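Local coordinates for hypothetical protein TM1631 (Thermotoga maritima, PDB 1VPQ), which is of unknown function but belongs to the DUF72 family of the TIM-barrel clan and holds a sulfate ion at the mouth of its barrel, at residues K136-L141 and Y159-E164; E165-L170 and P190-T195; E151-F156 and Y199-F204. All coordinates share one frame; numbering follows the deposited sequence.

Interaction 1: residues K136-L141 and Y159-E164; sequences KNVEYL and YSWDRE
The backbone oxygen of Trp161 is gripped twice: Arg163 N reaches it at 2.9 Å, closing an inverse gamma turn centred on Asp162, and the hydroxyl of Thr166 also bonds to it. This pins the root of a side chain that joins two parts of a TIM-barrel fold, the loop after strand 152-155 and helix 135-147 on the outside of the barrel. The indole nitrogen NE1 is spoken for as well, by the carbonyl of Phe131, so the carbonyl oxygen and the indole N-H of this buried tryptophan both have partners while its six-membered ring goes to the helix. With CG anti to the carbonyl carbon (chi1 -73°), the ring projects from the loop and meets the helix with its outer carbons, CZ2, CH2 and CZ3. Asn137 CB lies at the edge of the ring, near its plane, 4.0 Å from Trp161 CZ2. Asparagine suits this place because its CB serves the apolar contact while ND2 donates to Lys132 O, in the chain just before the helix. One turn further on, Leu141 comes from the direction opposite to the indole and sets CD1 4.0 Å from Trp161 CH2. Leu141 and Val138 also touch Phe169 of helix 164-173, which carries the apolar patch on to the next helix. The branched Val138 completes the grip obliquely, its CG2 standing 4.0 Å from Trp161 CZ3.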
# COMPACT_ATOMS: atom_id res chain seq x y z
N LYS A 136 -1.69 -21.05 13.74
CA LYS A 136 -3.03 -20.45 13.83
C LYS A 136 -3.19 -19.17 12.97
O LYS A 136 -4.27 -18.93 12.40
CB LYS A 136 -3.38 -20.15 15.30
N ASN A 137 -2.13 -18.37 12.89
CA ASN A 137 -2.13 -17.16 12.07
C ASN A 137 -2.06 -17.44 10.58
O ASN A 137 -2.60 -16.68 9.77
CB ASN A 137 -0.99 -16.24 12.49
CG ASN A 137 -1.30 -15.48 13.76
OD1 ASN A 137 -2.46 -15.42 14.19
ND2 ASN A 137 -0.28 -14.89 14.36
N VAL A 138 -1.38 -18.53 10.20
CA VAL A 138 -1.42 -19.01 8.81
C VAL A 138 -2.82 -19.53 8.49
O VAL A 138 -3.35 -19.27 7.41
CB VAL A 138 -0.40 -20.13 8.55
CG1 VAL A 138 -0.60 -20.72 7.15
CG2 VAL A 138 1.02 -19.61 8.70
N GLU A 139 -3.41 -20.27 9.43
CA GLU A 139 -4.80 -20.69 9.29
C GLU A 139 -5.68 -19.47 9.07
O GLU A 139 -6.57 -19.49 8.22
CB GLU A 139 -5.27 -21.49 10.52
CG GLU A 139 -6.64 -22.13 10.33
CD GLU A 139 -7.05 -23.06 11.47
OE1 GLU A 139 -6.35 -23.08 12.52
OE2 GLU A 139 -8.07 -23.77 11.32
N TYR A 140 -5.41 -18.40 9.82
CA TYR A 140 -6.18 -17.16 9.67
C TYR A 140 -6.05 -16.58 8.26
O TYR A 140 -7.03 -16.10 7.69
CB TYR A 140 -5.76 -16.11 10.72
CG TYR A 140 -6.56 -14.85 10.59
CD1 TYR A 140 -7.79 -14.72 11.22
CD2 TYR A 140 -6.10 -13.79 9.81
CE1 TYR A 140 -8.54 -13.56 11.08
CE2 TYR A 140 -6.85 -12.62 9.67
CZ TYR A 140 -8.07 -12.51 10.32
OH TYR A 140 -8.83 -11.37 10.20
N LEU A 141 -4.85 -16.63 7.69
CA LEU A 141 -4.62 -16.15 6.33
C LEU A 141 -5.41 -16.99 5.31
O LEU A 141 -5.89 -16.46 4.30
CB LEU A 141 -3.12 -16.14 5.98
CG LEU A 141 -2.21 -15.09 6.66
CD1 LEU A 141 -0.76 -15.28 6.24
CD2 LEU A 141 -2.65 -13.66 6.39
N TYR A 159 9.44 -10.02 11.94
CA TYR A 159 10.55 -10.80 11.36
C TYR A 159 10.26 -12.30 11.18
O TYR A 159 10.68 -12.91 10.19
CB TYR A 159 11.82 -10.60 12.20
CG TYR A 159 11.83 -11.37 13.51
CD1 TYR A 159 11.14 -10.89 14.63
CD2 TYR A 159 12.51 -12.58 13.63
CE1 TYR A 159 11.13 -11.60 15.83
CE2 TYR A 159 12.51 -13.29 14.82
CZ TYR A 159 11.81 -12.80 15.92
OH TYR A 159 11.80 -13.51 17.10
N SER A 160 9.53 -12.89 12.14
CA SER A 160 9.19 -14.32 12.16
C SER A 160 8.62 -14.86 10.84
O SER A 160 8.65 -16.07 10.59
CB SER A 160 8.20 -14.60 13.29
OG SER A 160 7.02 -13.82 13.14
N TRP A 161 8.08 -13.96 10.02
CA TRP A 161 7.43 -14.32 8.77
C TRP A 161 8.38 -14.54 7.58
O TRP A 161 7.97 -15.12 6.57
CB TRP A 161 6.40 -13.25 8.39
CG TRP A 161 5.15 -13.26 9.23
CD1 TRP A 161 4.83 -12.40 10.23
CD2 TRP A 161 4.05 -14.17 9.11
NE1 TRP A 161 3.61 -12.73 10.76
CE2 TRP A 161 3.11 -13.81 10.09
CE3 TRP A 161 3.77 -15.27 8.28
CZ2 TRP A 161 1.91 -14.50 10.27
CZ3 TRP A 161 2.57 -15.95 8.45
CH2 TRP A 161 1.66 -15.56 9.44
N ASP A 162 9.63 -14.08 7.67
CA ASP A 162 10.56 -14.20 6.53
C ASP A 162 11.20 -15.58 6.45
O ASP A 162 12.40 -15.75 6.68
CB ASP A 162 11.65 -13.11 6.56
CG ASP A 162 12.64 -13.25 5.40
OD1 ASP A 162 12.19 -13.47 4.27
OD2 ASP A 162 13.87 -13.16 5.62
N ARG A 163 10.38 -16.57 6.09
CA ARG A 163 10.80 -17.96 6.02
C ARG A 163 10.11 -18.63 4.83
O ARG A 163 9.10 -18.14 4.35
CB ARG A 163 10.48 -18.70 7.34
CG ARG A 163 9.04 -18.57 7.80
CD ARG A 163 8.82 -19.19 9.17
NE ARG A 163 9.09 -20.63 9.19
CZ ARG A 163 9.17 -21.38 10.29
NH1 ARG A 163 8.98 -20.86 11.49
NH2 ARG A 163 9.43 -22.67 10.18
N GLU A 164 10.66 -19.74 4.36
CA GLU A 164 10.22 -20.31 3.09
C GLU A 164 8.74 -20.69 3.10
O GLU A 164 8.03 -20.46 2.13
CB GLU A 164 11.06 -21.53 2.71
CG GLU A 164 10.84 -22.01 1.27
CD GLU A 164 10.90 -20.88 0.23
OE1 GLU A 164 11.78 -19.99 0.33
OE2 GLU A 164 10.05 -20.89 -0.70

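Interaction 2: residues E165-L170 and P190-T195; sequences ETYEFL and PYRPIT. With SO4 (sulfate ion), chain D.
Segment 165-170, part of helix 164-173, lies against the irregular, largely extended chain 190-195; the closest pair of CA atoms, Tyr167 CA and Thr195 CA, is 8.7 Å apart, and no hydrogen bond joins the two segments. In this TIM-barrel fold the connection between strands 176-181 and 199-204 contains no helix. The 190-195 chain lies instead between helix 164-173, touched by Ile194, and helix 226-240, touched by Tyr191, Pro193 and Thr195. An inverse gamma turn centred on Pro193, closed by a weak bond from Ile194 N to Arg192 O (2.9 Å), lies between Arg192 and Ile194, whose CB atoms both point toward the helix.

Ile194 lays its longer branch over one face of the tyrosine: CD1 stands 4.3 Å from the centroid of the Tyr167 ring, 27° off the normal, a CH-pi contact. That branch is placed by CG1 lying anti to the carbonyl carbon (chi1 -74°), while CG2 meets the ring nearer its root, 3.8 Å from Tyr167 CD1. A beta-branched residue thus covers the ring from two points. Phe177 adds an edge-to-face contact. At the far end, Tyr167 OH touches Arg192 CG at 3.3 Å, but its polar partner is Asp162 OD1; Asp162 OD2 forms a long, weak ion pair with Arg192 NE. The arginine, bent at its second torsion, carries its guanidinium away from the ring and toward a sulfate that probably came from the crystallisation liquor. Arg192 NH1 lies 3.2 Å from sulfate O2, which sits at the guanidinium edge, and Tyr191 N makes only weak bonds to sulfate O1 and O3. Over one face of the guanidinium, offset toward its rim, Pro190 CG stands 3.8 Å above the plane.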
# COMPACT_ATOMS: atom_id res chain seq x y z
N GLU A 165 8.29 -21.27 4.21
CA GLU A 165 6.90 -21.69 4.36
C GLU A 165 5.91 -20.57 4.03
O GLU A 165 4.84 -20.82 3.48
CB GLU A 165 6.66 -22.19 5.80
CG GLU A 165 7.25 -23.58 6.10
CD GLU A 165 8.60 -23.55 6.83
OE1 GLU A 165 9.45 -22.67 6.56
OE2 GLU A 165 8.80 -24.44 7.68
N THR A 166 6.28 -19.33 4.37
CA THR A 166 5.42 -18.17 4.14
C THR A 166 5.21 -17.88 2.66
O THR A 166 4.10 -17.60 2.24
CB THR A 166 5.96 -16.91 4.84
OG1 THR A 166 5.99 -17.13 6.26
CG2 THR A 166 5.09 -15.72 4.54
N TYR A 167 6.28 -17.97 1.88
CA TYR A 167 6.22 -17.72 0.44
C TYR A 167 5.53 -18.87 -0.30
O TYR A 167 4.81 -18.64 -1.26
CB TYR A 167 7.62 -17.48 -0.13
CG TYR A 167 8.25 -16.28 0.48
CD1 TYR A 167 7.99 -15.01 -0.02
CD2 TYR A 167 9.03 -16.39 1.62
CE1 TYR A 167 8.52 -13.88 0.57
CE2 TYR A 167 9.57 -15.27 2.22
CZ TYR A 167 9.32 -14.01 1.69
OH TYR A 167 9.86 -12.89 2.28
N GLU A 168 5.76 -20.10 0.15
CA GLU A 168 5.05 -21.27 -0.36
C GLU A 168 3.55 -21.14 -0.11
O GLU A 168 2.74 -21.47 -0.97
CB GLU A 168 5.59 -22.55 0.28
CG GLU A 168 7.02 -22.88 -0.17
CD GLU A 168 7.54 -24.23 0.32
OE1 GLU A 168 7.14 -24.66 1.43
OE2 GLU A 168 8.36 -24.86 -0.40
N PHE A 169 3.18 -20.67 1.08
CA PHE A 169 1.77 -20.46 1.39
C PHE A 169 1.14 -19.43 0.44
O PHE A 169 0.09 -19.68 -0.15
CB PHE A 169 1.56 -20.02 2.85
CG PHE A 169 0.14 -19.67 3.16
CD1 PHE A 169 -0.80 -20.66 3.44
CD2 PHE A 169 -0.28 -18.35 3.11
CE1 PHE A 169 -2.13 -20.32 3.70
CE2 PHE A 169 -1.60 -18.02 3.36
CZ PHE A 169 -2.53 -19.00 3.65
N LEU A 170 1.79 -18.27 0.31
CA LEU A 170 1.28 -17.20 -0.54
C LEU A 170 1.10 -17.71 -1.98
O LEU A 170 0.02 -17.57 -2.54
CB LEU A 170 2.21 -15.99 -0.51
CG LEU A 170 2.36 -15.27 0.84
CD1 LEU A 170 3.37 -14.16 0.73
CD2 LEU A 170 1.05 -14.71 1.35
N PRO A 190 12.26 -7.77 6.75
CA PRO A 190 13.28 -7.26 5.84
C PRO A 190 12.78 -6.98 4.43
O PRO A 190 11.63 -7.25 4.09
CB PRO A 190 14.31 -8.38 5.81
CG PRO A 190 13.51 -9.61 6.02
CD PRO A 190 12.41 -9.22 6.98
N TYR A 191 13.67 -6.42 3.61
CA TYR A 191 13.37 -6.12 2.21
C TYR A 191 13.63 -7.38 1.42
O TYR A 191 14.77 -7.78 1.28
CB TYR A 191 14.26 -4.98 1.72
CG TYR A 191 14.19 -4.69 0.25
CD1 TYR A 191 13.20 -3.86 -0.26
CD2 TYR A 191 15.15 -5.20 -0.63
CE1 TYR A 191 13.14 -3.58 -1.62
CE2 TYR A 191 15.10 -4.92 -1.98
CZ TYR A 191 14.10 -4.11 -2.47
OH TYR A 191 14.04 -3.82 -3.82
N ARG A 192 12.56 -8.00 0.94
CA ARG A 192 12.65 -9.22 0.12
C ARG A 192 12.03 -8.98 -1.26
O ARG A 192 10.81 -9.01 -1.40
CB ARG A 192 11.95 -10.41 0.80
CG ARG A 192 12.61 -11.01 2.04
CD ARG A 192 14.08 -10.67 2.12
NE ARG A 192 14.89 -11.54 2.97
CZ ARG A 192 16.07 -11.19 3.47
NH1 ARG A 192 16.57 -9.98 3.26
NH2 ARG A 192 16.74 -12.05 4.21
N PRO A 193 12.87 -8.75 -2.29
CA PRO A 193 12.31 -8.47 -3.60
C PRO A 193 11.94 -9.78 -4.30
O PRO A 193 12.73 -10.34 -5.06
CB PRO A 193 13.42 -7.69 -4.30
CG PRO A 193 14.68 -8.13 -3.64
CD PRO A 193 14.34 -8.73 -2.31
N ILE A 194 10.73 -10.26 -3.99
CA ILE A 194 10.25 -11.59 -4.37
C ILE A 194 8.82 -11.48 -4.89
O ILE A 194 8.03 -10.65 -4.41
CB ILE A 194 10.27 -12.55 -3.15
CG1 ILE A 194 11.70 -12.98 -2.82
CG2 ILE A 194 9.42 -13.82 -3.39
CD1 ILE A 194 11.83 -13.55 -1.45
N THR A 195 8.49 -12.34 -5.85
CA THR A 195 7.12 -12.44 -6.36
C THR A 195 6.50 -13.80 -6.04
O THR A 195 7.13 -14.84 -6.21
CB THR A 195 7.03 -12.20 -7.89
OG1 THR A 195 7.90 -13.11 -8.57
CG2 THR A 195 7.42 -10.77 -8.23
S SO4 D . 17.42 -5.71 4.33
O1 SO4 D . 16.49 -5.45 5.43
O2 SO4 D . 17.76 -7.14 4.23
O3 SO4 D . 16.83 -5.29 3.07
O4 SO4 D . 18.63 -4.92 4.52

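Interaction 3: residues E151-F156 and Y199-F204; sequences ELAVEF and YAYFRF. With SO4 (sulfate ion), chain B.
Arg203 NH1 donates to Glu155 OE1 at 2.7 Å in a nearly straight salt bridge (167°). OE1 offers its syn lone pair and lies close to the guanidinium plane, although the two flat groups are turned well away from coplanarity. The other carboxylate oxygen, OE2, is bonded to His205 NE2, which steadies the rotation of Glu155.

The same guanidinium grips a sulfate ion, probably from the crystallisation liquor. Arg203 NH2 reaches sulfate O4 at 3.0 Å and Arg203 NH1 reaches sulfate O1 at 3.1 Å, with a longer bond from NH1 to O4 as well. Arginine suits the place because a bend at its third torsion (chi3 80°) turns a broad donor edge to two anions at once. Arg203 NH2 also bridges to Glu54, while Lys84, Arg157 and Tyr220 also bond the sulfate. A leucine in place of Arg203 would probably leave Glu155 OE1 and Glu54 without their cationic mate and the sulfate less firmly held.

One layer deeper, the small Ala153 faces a large aromatic: its CB lies 4.2 Å from Tyr201 CD2, and Tyr201 OH goes on to bond Glu54 and Thr82. Toward the N-terminal ends of the strands, Glu151 crosses Tyr199 at about a right angle, with OE2 3.2 Å from Tyr199 CE2 and the carboxylate plane 79° from the ring plane.

The strands are not neighbours, since strand 176-181 runs between them, yet Ala153 CA and Tyr201 CA are just 7.6 Å apart. Side chains meeting in layers across the curved inner wall, with a basic anion-binding site at the C-terminal strand ends, are characteristic of a TIM barrel, whose active sites lie at that mouth; the sulfate may therefore mark a functional pocket.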
# COMPACT_ATOMS: atom_id res chain seq x y z
N GLU A 151 -8.29 -9.76 -6.31
CA GLU A 151 -6.85 -9.57 -6.17
C GLU A 151 -6.47 -9.12 -4.76
O GLU A 151 -6.88 -8.06 -4.31
CB GLU A 151 -6.33 -8.58 -7.22
CG GLU A 151 -6.20 -9.15 -8.63
CD GLU A 151 -5.02 -10.10 -8.81
OE1 GLU A 151 -4.25 -10.30 -7.85
OE2 GLU A 151 -4.87 -10.67 -9.92
N LEU A 152 -5.68 -9.96 -4.09
CA LEU A 152 -5.24 -9.74 -2.71
C LEU A 152 -3.71 -9.71 -2.58
O LEU A 152 -3.00 -10.48 -3.25
CB LEU A 152 -5.79 -10.85 -1.81
CG LEU A 152 -5.65 -10.65 -0.30
CD1 LEU A 152 -6.46 -9.46 0.19
CD2 LEU A 152 -6.05 -11.90 0.46
N ALA A 153 -3.22 -8.81 -1.73
CA ALA A 153 -1.81 -8.70 -1.37
C ALA A 153 -1.65 -8.58 0.13
O ALA A 153 -2.48 -7.97 0.81
CB ALA A 153 -1.16 -7.49 -2.06
N VAL A 154 -0.57 -9.19 0.64
CA VAL A 154 -0.30 -9.21 2.08
C VAL A 154 1.11 -8.69 2.42
O VAL A 154 2.10 -9.04 1.77
CB VAL A 154 -0.52 -10.64 2.69
CG1 VAL A 154 0.04 -10.73 4.12
CG2 VAL A 154 -2.01 -11.02 2.71
N GLU A 155 1.15 -7.87 3.48
CA GLU A 155 2.38 -7.33 4.05
C GLU A 155 2.50 -7.72 5.54
O GLU A 155 1.55 -7.53 6.32
CB GLU A 155 2.35 -5.80 3.96
CG GLU A 155 3.65 -5.12 4.39
CD GLU A 155 3.50 -3.61 4.58
OE1 GLU A 155 2.73 -2.99 3.83
OE2 GLU A 155 4.15 -3.04 5.49
N PHE A 156 3.67 -8.21 5.93
CA PHE A 156 4.00 -8.50 7.33
C PHE A 156 4.96 -7.48 7.91
O PHE A 156 5.80 -6.93 7.20
CB PHE A 156 4.64 -9.88 7.46
CG PHE A 156 3.96 -10.94 6.66
CD1 PHE A 156 2.81 -11.55 7.13
CD2 PHE A 156 4.49 -11.34 5.44
CE1 PHE A 156 2.17 -12.56 6.37
CE2 PHE A 156 3.87 -12.35 4.68
CZ PHE A 156 2.71 -12.95 5.15
N TYR A 199 1.71 -10.39 -10.06
CA TYR A 199 1.79 -8.97 -9.74
C TYR A 199 2.83 -8.74 -8.65
O TYR A 199 3.03 -9.59 -7.78
CB TYR A 199 0.42 -8.43 -9.28
CG TYR A 199 -0.59 -8.46 -10.39
CD1 TYR A 199 -0.65 -7.44 -11.32
CD2 TYR A 199 -1.47 -9.54 -10.53
CE1 TYR A 199 -1.57 -7.47 -12.37
CE2 TYR A 199 -2.39 -9.58 -11.58
CZ TYR A 199 -2.44 -8.54 -12.49
OH TYR A 199 -3.35 -8.56 -13.53
N ALA A 200 3.52 -7.60 -8.72
CA ALA A 200 4.39 -7.14 -7.64
C ALA A 200 3.77 -5.92 -6.98
O ALA A 200 3.06 -5.15 -7.62
CB ALA A 200 5.77 -6.80 -8.16
N TYR A 201 4.06 -5.77 -5.69
CA TYR A 201 3.54 -4.68 -4.88
C TYR A 201 4.65 -4.23 -3.94
O TYR A 201 5.13 -5.02 -3.14
CB TYR A 201 2.32 -5.17 -4.09
CG TYR A 201 1.39 -4.09 -3.56
CD1 TYR A 201 1.80 -3.16 -2.61
CD2 TYR A 201 0.07 -4.02 -4.00
CE1 TYR A 201 0.93 -2.19 -2.12
CE2 TYR A 201 -0.80 -3.06 -3.52
CZ TYR A 201 -0.38 -2.15 -2.58
OH TYR A 201 -1.26 -1.20 -2.11
N PHE A 202 5.06 -2.96 -4.04
CA PHE A 202 6.11 -2.43 -3.17
C PHE A 202 5.55 -1.37 -2.26
O PHE A 202 4.78 -0.52 -2.71
CB PHE A 202 7.24 -1.78 -3.98
CG PHE A 202 7.98 -2.74 -4.85
CD1 PHE A 202 7.40 -3.22 -6.02
CD2 PHE A 202 9.25 -3.16 -4.50
CE1 PHE A 202 8.09 -4.12 -6.83
CE2 PHE A 202 9.94 -4.05 -5.31
CZ PHE A 202 9.36 -4.53 -6.48
N ARG A 203 5.97 -1.39 -1.00
CA ARG A 203 5.63 -0.31 -0.07
C ARG A 203 6.88 0.20 0.64
O ARG A 203 7.60 -0.57 1.25
CB ARG A 203 4.58 -0.77 0.93
CG ARG A 203 3.24 -1.11 0.29
CD ARG A 203 2.16 -1.27 1.35
NE ARG A 203 1.64 0.01 1.83
CZ ARG A 203 1.32 0.29 3.09
NH1 ARG A 203 1.51 -0.59 4.06
NH2 ARG A 203 0.84 1.49 3.39
N PHE A 204 7.13 1.51 0.55
CA PHE A 204 8.30 2.14 1.16
C PHE A 204 7.86 3.08 2.28
O PHE A 204 7.20 4.08 2.03
CB PHE A 204 9.10 2.92 0.12
CG PHE A 204 9.48 2.10 -1.11
CD1 PHE A 204 9.97 0.81 -0.99
CD2 PHE A 204 9.38 2.65 -2.37
CE1 PHE A 204 10.32 0.07 -2.12
CE2 PHE A 204 9.73 1.91 -3.51
CZ PHE A 204 10.20 0.62 -3.38
S SO4 B . 1.49 1.21 7.34
O1 SO4 B . 2.01 -0.12 7.07
O2 SO4 B . 0.83 1.24 8.64
O3 SO4 B . 2.60 2.14 7.34
O4 SO4 B . 0.50 1.56 6.32

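How the interactions relate
The three contacts step from the barrel interior to its outer wall. Interactions 1 and 2 have centres about 10 Å apart, and the hydroxyls of Thr166 and Tyr167 fasten the helix of interaction 2 to the loop of interaction 1; Asp162 OD2 also packs 3.6 Å from Pro190 CG. Phe156 ties both to interaction 3. It ends the segment that carries Glu155 but faces outward, stacking on the indole (Trp161 CD2 to Phe156 CD1, 3.5 Å) and packing on helix 164-173 (Thr166 CG2 to Phe156 CE2, 3.6 Å). Strand 152-155 therefore presents its charged glutamate to the sulfate at the barrel mouth, while the next residue along the chain joins the packing around interactions 1 and 2.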